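Long-range contact in N-acetylmuramoyl-L-alanine amidase AmiD (Escherichia coli, PDB 3D2Y), which hydrolyses, with the help of a zinc ion, the bond between N-acetylmuramoyl groups and L-amino acids in bacterial cell-wall glycopeptides: residues Ile101-Gly109 and Ala120-Leu130. Residues are numbered along the deposited sequence; the frame is centred on the assembly and turned at random.
Sequences IGIELENRG and APFEPAQIQAL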
ATOM      1  N   ILE A 101      -5.569   2.894   6.854  1.00  2.85           N
ATOM      2  CA  ILE A 101      -6.297   3.950   6.136  1.00  2.23           C
ATOM      3  C   ILE A 101      -6.221   3.644   4.649  1.00  2.00           C
ATOM      4  O   ILE A 101      -5.205   3.197   4.175  1.00  5.32           O
ATOM      5  CB  ILE A 101      -5.694   5.314   6.494  1.00  3.89           C
ATOM      6  CG1 ILE A 101      -6.176   5.671   7.899  1.00  2.54           C
ATOM      7  CG2 ILE A 101      -6.141   6.381   5.502  1.00  5.19           C
ATOM      8  CD1 ILE A 101      -5.600   6.878   8.479  1.00  5.38           C
ATOM      9  N   GLY A 102      -7.330   3.849   3.926  1.00  4.38           N
ATOM     10  CA  GLY A 102      -7.395   3.493   2.506  1.00  3.91           C
ATOM     11  C   GLY A 102      -7.580   4.774   1.733  1.00  4.78           C
ATOM     12  O   GLY A 102      -8.434   5.590   2.071  1.00  5.08           O
ATOM     13  N   ILE A 103      -6.704   4.984   0.763  1.00  3.34           N
ATOM     14  CA  ILE A 103      -6.825   6.099  -0.188  1.00  4.60           C
ATOM     15  C   ILE A 103      -7.119   5.565  -1.567  1.00  6.18           C
ATOM     16  O   ILE A 103      -6.319   4.785  -2.129  1.00  5.02           O
ATOM     17  CB  ILE A 103      -5.571   6.994  -0.203  1.00  2.80           C
ATOM     18  CG1 ILE A 103      -5.406   7.641   1.178  1.00  5.24           C
ATOM     19  CG2 ILE A 103      -5.702   8.101  -1.291  1.00  9.78           C
ATOM     20  CD1 ILE A 103      -4.094   8.328   1.341  1.00  4.77           C
ATOM     21  N   GLU A 104      -8.228   6.031  -2.137  1.00  4.22           N
ATOM     22  CA  GLU A 104      -8.607   5.681  -3.512  1.00  2.70           C
ATOM     23  C   GLU A 104      -8.287   6.850  -4.458  1.00  7.14           C
ATOM     24  O   GLU A 104      -8.631   8.014  -4.184  1.00  3.19           O
ATOM     25  CB  GLU A 104     -10.099   5.353  -3.578  1.00  6.83           C
ATOM     26  CG  GLU A 104     -10.470   3.987  -2.974  1.00  7.59           C
ATOM     27  CD  GLU A 104     -10.685   2.959  -4.039  1.00  8.85           C
ATOM     28  OE1 GLU A 104     -11.219   3.322  -5.092  1.00 15.00           O
ATOM     29  OE2 GLU A 104     -10.378   1.783  -3.837  1.00 11.98           O
ATOM     30  N   LEU A 105      -7.632   6.498  -5.555  1.00  6.13           N
ATOM     31  CA  LEU A 105      -7.166   7.393  -6.619  1.00  4.05           C
ATOM     32  C   LEU A 105      -7.980   7.126  -7.883  1.00  4.43           C
ATOM     33  O   LEU A 105      -8.005   6.004  -8.407  1.00  4.03           O
ATOM     34  CB  LEU A 105      -5.681   7.167  -6.871  1.00  5.41           C
ATOM     35  CG  LEU A 105      -4.697   7.192  -5.686  1.00  6.89           C
ATOM     36  CD1 LEU A 105      -3.252   6.985  -6.165  1.00  4.45           C
ATOM     37  CD2 LEU A 105      -4.803   8.531  -4.977  1.00  5.97           C
ATOM     38  N   GLU A 106      -8.649   8.162  -8.358  1.00  3.60           N
ATOM     39  CA  GLU A 106      -9.433   8.034  -9.583  1.00  2.00           C
ATOM     40  C   GLU A 106      -8.441   7.775 -10.707  1.00  2.00           C
ATOM     41  O   GLU A 106      -7.626   8.633 -11.038  1.00  7.27           O
ATOM     42  CB  GLU A 106     -10.254   9.276  -9.884  1.00  2.00           C
ATOM     43  CG  GLU A 106     -11.063   9.164 -11.203  1.00  2.92           C
ATOM     44  CD  GLU A 106     -11.517  10.510 -11.812  1.00  4.04           C
ATOM     45  OE1 GLU A 106     -11.951  10.482 -12.974  1.00  4.03           O
ATOM     46  OE2 GLU A 106     -11.460  11.561 -11.147  1.00  7.83           O
ATOM     47  N   ASN A 107      -8.512   6.584 -11.274  1.00  2.98           N
ATOM     48  CA  ASN A 107      -7.594   6.196 -12.342  1.00  6.59           C
ATOM     49  C   ASN A 107      -8.234   4.971 -12.980  1.00  2.30           C
ATOM     50  O   ASN A 107      -8.855   4.184 -12.272  1.00  3.87           O
ATOM     51  CB  ASN A 107      -6.195   5.906 -11.743  1.00  3.85           C
ATOM     52  CG  ASN A 107      -5.239   5.263 -12.763  1.00  4.87           C
ATOM     53  OD1 ASN A 107      -5.283   4.037 -12.993  1.00  7.58           O
ATOM     54  ND2 ASN A 107      -4.384   6.090 -13.399  1.00  2.00           N
ATOM     55  N   ARG A 108      -8.096   4.814 -14.297  1.00  4.93           N
ATOM     56  CA  ARG A 108      -8.805   3.762 -15.037  1.00  5.36           C
ATOM     57  C   ARG A 108      -8.327   2.320 -14.784  1.00  9.84           C
ATOM     58  O   ARG A 108      -9.038   1.351 -15.137  1.00  9.04           O
ATOM     59  CB  ARG A 108      -8.782   4.087 -16.544  1.00  6.30           C
ATOM     60  CG  ARG A 108      -9.150   2.935 -17.467  1.00 11.87           C
ATOM     61  CD  ARG A 108      -8.600   3.173 -18.910  1.00 15.32           C
ATOM     62  NE  ARG A 108      -8.208   4.572 -19.067  1.00 18.44           N
ATOM     63  CZ  ARG A 108      -7.034   5.016 -19.515  1.00 18.84           C
ATOM     64  NH1 ARG A 108      -6.095   4.189 -19.953  1.00 12.55           N
ATOM     65  NH2 ARG A 108      -6.827   6.326 -19.554  1.00 20.20           N
ATOM     66  N   GLY A 109      -7.149   2.179 -14.172  1.00  5.67           N
ATOM     67  CA  GLY A 109      -6.499   0.862 -14.032  1.00  8.81           C
ATOM     68  C   GLY A 109      -6.044   0.283 -15.361  1.00 18.34           C
ATOM     69  O   GLY A 109      -5.534   1.023 -16.237  1.00 18.71           O
ATOM     70  N   ALA A 120      -3.004   2.667 -16.936  1.00  9.50           N
ATOM     71  CA  ALA A 120      -3.189   4.105 -17.237  1.00  7.95           C
ATOM     72  C   ALA A 120      -2.220   4.935 -16.405  1.00  8.92           C
ATOM     73  O   ALA A 120      -2.092   4.696 -15.213  1.00  8.08           O
ATOM     74  CB  ALA A 120      -4.594   4.498 -16.882  1.00 12.44           C
ATOM     75  N   PRO A 121      -1.524   5.905 -17.020  1.00  9.89           N
ATOM     76  CA  PRO A 121      -0.614   6.756 -16.251  1.00 12.14           C
ATOM     77  C   PRO A 121      -1.346   7.591 -15.192  1.00 10.10           C
ATOM     78  O   PRO A 121      -2.507   7.950 -15.373  1.00  5.26           O
ATOM     79  CB  PRO A 121      -0.004   7.665 -17.342  1.00 14.70           C
ATOM     80  CG  PRO A 121      -0.147   6.860 -18.604  1.00 15.52           C
ATOM     81  CD  PRO A 121      -1.489   6.225 -18.462  1.00 11.69           C
ATOM     82  N   PHE A 122      -0.671   7.899 -14.088  1.00  4.81           N
ATOM     83  CA  PHE A 122      -1.262   8.785 -13.085  1.00  7.60           C
ATOM     84  C   PHE A 122      -0.999  10.264 -13.386  1.00  9.37           C
ATOM     85  O   PHE A 122       0.169  10.701 -13.569  1.00  9.55           O
ATOM     86  CB  PHE A 122      -0.740   8.409 -11.703  1.00  6.56           C
ATOM     87  CG  PHE A 122      -1.268   7.066 -11.205  1.00 11.29           C
ATOM     88  CD1 PHE A 122      -0.693   5.872 -11.646  1.00  8.45           C
ATOM     89  CD2 PHE A 122      -2.375   7.009 -10.363  1.00  8.02           C
ATOM     90  CE1 PHE A 122      -1.164   4.596 -11.221  1.00  4.28           C
ATOM     91  CE2 PHE A 122      -2.879   5.759  -9.949  1.00  7.53           C
ATOM     92  CZ  PHE A 122      -2.256   4.546 -10.395  1.00  7.38           C
ATOM     93  N   GLU A 123      -2.087  11.046 -13.435  1.00  7.65           N
ATOM     94  CA  GLU A 123      -2.000  12.473 -13.589  1.00  9.03           C
ATOM     95  C   GLU A 123      -1.044  13.053 -12.562  1.00  8.39           C
ATOM     96  O   GLU A 123      -1.150  12.782 -11.374  1.00  9.36           O
ATOM     97  CB  GLU A 123      -3.388  13.132 -13.488  1.00 11.49           C
ATOM     98  CG  GLU A 123      -4.545  12.353 -14.132  1.00 13.62           C
ATOM     99  CD  GLU A 123      -4.434  12.124 -15.648  1.00 16.32           C
ATOM    100  OE1 GLU A 123      -3.557  12.729 -16.331  1.00 18.46           O
ATOM    101  OE2 GLU A 123      -5.272  11.329 -16.156  1.00 15.97           O
ATOM    102  N   PRO A 124      -0.022  13.795 -13.025  1.00  9.87           N
ATOM    103  CA  PRO A 124       0.826  14.424 -12.005  1.00  9.20           C
ATOM    104  C   PRO A 124       0.078  15.323 -10.966  1.00  7.44           C
ATOM    105  O   PRO A 124       0.524  15.409  -9.817  1.00  8.24           O
ATOM    106  CB  PRO A 124       1.850  15.243 -12.813  1.00 11.24           C
ATOM    107  CG  PRO A 124       1.522  15.014 -14.295  1.00 11.16           C
ATOM    108  CD  PRO A 124       0.475  13.952 -14.407  1.00  7.20           C
ATOM    109  N   ALA A 125      -1.040  15.958 -11.343  1.00  6.55           N
ATOM    110  CA  ALA A 125      -1.810  16.804 -10.389  1.00  5.63           C
ATOM    111  C   ALA A 125      -2.292  15.933  -9.191  1.00 11.40           C
ATOM    112  O   ALA A 125      -2.263  16.350  -8.021  1.00  9.74           O
ATOM    113  CB  ALA A 125      -2.955  17.415 -11.045  1.00  5.48           C
ATOM    114  N   GLN A 126      -2.728  14.720  -9.509  1.00 10.20           N
ATOM    115  CA  GLN A 126      -3.189  13.759  -8.495  1.00  8.82           C
ATOM    116  C   GLN A 126      -2.080  13.373  -7.535  1.00  9.68           C
ATOM    117  O   GLN A 126      -2.275  13.388  -6.314  1.00  5.66           O
ATOM    118  CB  GLN A 126      -3.752  12.516  -9.180  1.00  9.62           C
ATOM    119  CG  GLN A 126      -4.292  11.418  -8.238  1.00  7.03           C
ATOM    120  CD  GLN A 126      -5.001  10.319  -8.992  1.00  8.67           C
ATOM    121  OE1 GLN A 126      -4.371   9.510  -9.711  1.00 10.03           O
ATOM    122  NE2 GLN A 126      -6.328  10.292  -8.865  1.00  6.68           N
ATOM    123  N   ILE A 127      -0.920  13.034  -8.076  1.00  6.92           N
ATOM    124  CA  ILE A 127       0.226  12.669  -7.221  1.00  6.55           C
ATOM    125  C   ILE A 127       0.587  13.880  -6.338  1.00  6.48           C
ATOM    126  O   ILE A 127       0.840  13.757  -5.118  1.00  4.94           O
ATOM    127  CB  ILE A 127       1.426  12.235  -8.131  1.00  7.07           C
ATOM    128  CG1 ILE A 127       1.036  11.019  -9.035  1.00  5.97           C
ATOM    129  CG2 ILE A 127       2.682  11.978  -7.313  1.00  5.80           C
ATOM    130  CD1 ILE A 127       0.517   9.765  -8.261  1.00  7.08           C
ATOM    131  N   GLN A 128       0.546  15.071  -6.934  1.00  9.83           N
ATOM    132  CA  GLN A 128       0.902  16.282  -6.192  1.00  8.21           C
ATOM    133  C   GLN A 128      -0.038  16.533  -4.987  1.00  6.72           C
ATOM    134  O   GLN A 128       0.387  17.028  -3.927  1.00  3.99           O
ATOM    135  CB  GLN A 128       0.949  17.508  -7.146  1.00 12.91           C
ATOM    136  CG  GLN A 128       2.241  17.641  -8.030  1.00 13.56           C
ATOM    137  CD  GLN A 128       3.547  17.237  -7.313  1.00 18.40           C
ATOM    138  OE1 GLN A 128       4.132  16.187  -7.604  1.00 26.64           O
ATOM    139  NE2 GLN A 128       3.996  18.063  -6.379  1.00 19.50           N
ATOM    140  N   ALA A 129      -1.317  16.203  -5.170  1.00  5.20           N
ATOM    141  CA  ALA A 129      -2.357  16.293  -4.130  1.00  5.93           C
ATOM    142  C   ALA A 129      -2.166  15.216  -3.070  1.00  3.37           C
ATOM    143  O   ALA A 129      -2.309  15.467  -1.844  1.00  4.87           O
ATOM    144  CB  ALA A 129      -3.740  16.175  -4.788  1.00  4.69           C
ATOM    145  N   LEU A 130      -1.845  14.010  -3.543  1.00  4.37           N
ATOM    146  CA  LEU A 130      -1.590  12.842  -2.653  1.00  3.30           C
ATOM    147  C   LEU A 130      -0.462  13.040  -1.664  1.00  5.99           C
ATOM    148  O   LEU A 130      -0.591  12.626  -0.514  1.00  3.35           O
ATOM    149  CB  LEU A 130      -1.316  11.617  -3.510  1.00  4.64           C
ATOM    150  CG  LEU A 130      -1.002  10.289  -2.812  1.00  8.69           C
ATOM    151  CD1 LEU A 130      -2.114   9.905  -1.788  1.00  7.07           C
ATOM    152  CD2 LEU A 130      -0.725   9.207  -3.852  1.00  5.41           C
TER
HETATM  153  O   HOH W   1      -2.899   2.487 -13.784  1.00  7.33           O
HETATM  154  O   HOH W   2      -4.696   9.041 -12.453  1.00 11.08           O
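The carboxamide of Asn107 lies flat on one face of the Phe122 ring, their planes 11° apart, with ND2 3.6 Å above the ring centre; Gln126 OE1 sits in plane at the ring edge, and Phe166 meets the same ring edge-to-face. Over one face of the Arg108 guanidinium rests the methyl of Ala120, CB to NH1 3.4 Å. With CG anti to the backbone N (chi1 170°), Asn107 reaches across to give ND2 to Ala120 O (3.2 Å), which it approaches from above the carbonyl plane, while OD1 accepts from Gly109 N in an Asx turn. One water links OD1 to Ala120 O; a second accepts a hydrogen bond from ND2 and donates one to Gln126 OE1. The extended Gln126 gives NE2 to Glu106 O (3.0 Å). Further along, Leu105 CD1 touches Phe122 CE2 (4.0 Å) and Leu130 packs against Ile103, joining strand 100-105 to helix 124-141. Glu104, the catalytic proton acceptor, has its CB directed away from 120-130. Replacing Asn107 with a leucine would probably leave Ala120 O without its amide donor and release the turn at Gly109. Engaged at both ends and stacked on Phe122, the buried Asn107 amide is fixed in rotation and ties the chain beyond the strand to the helix's N-terminal approach.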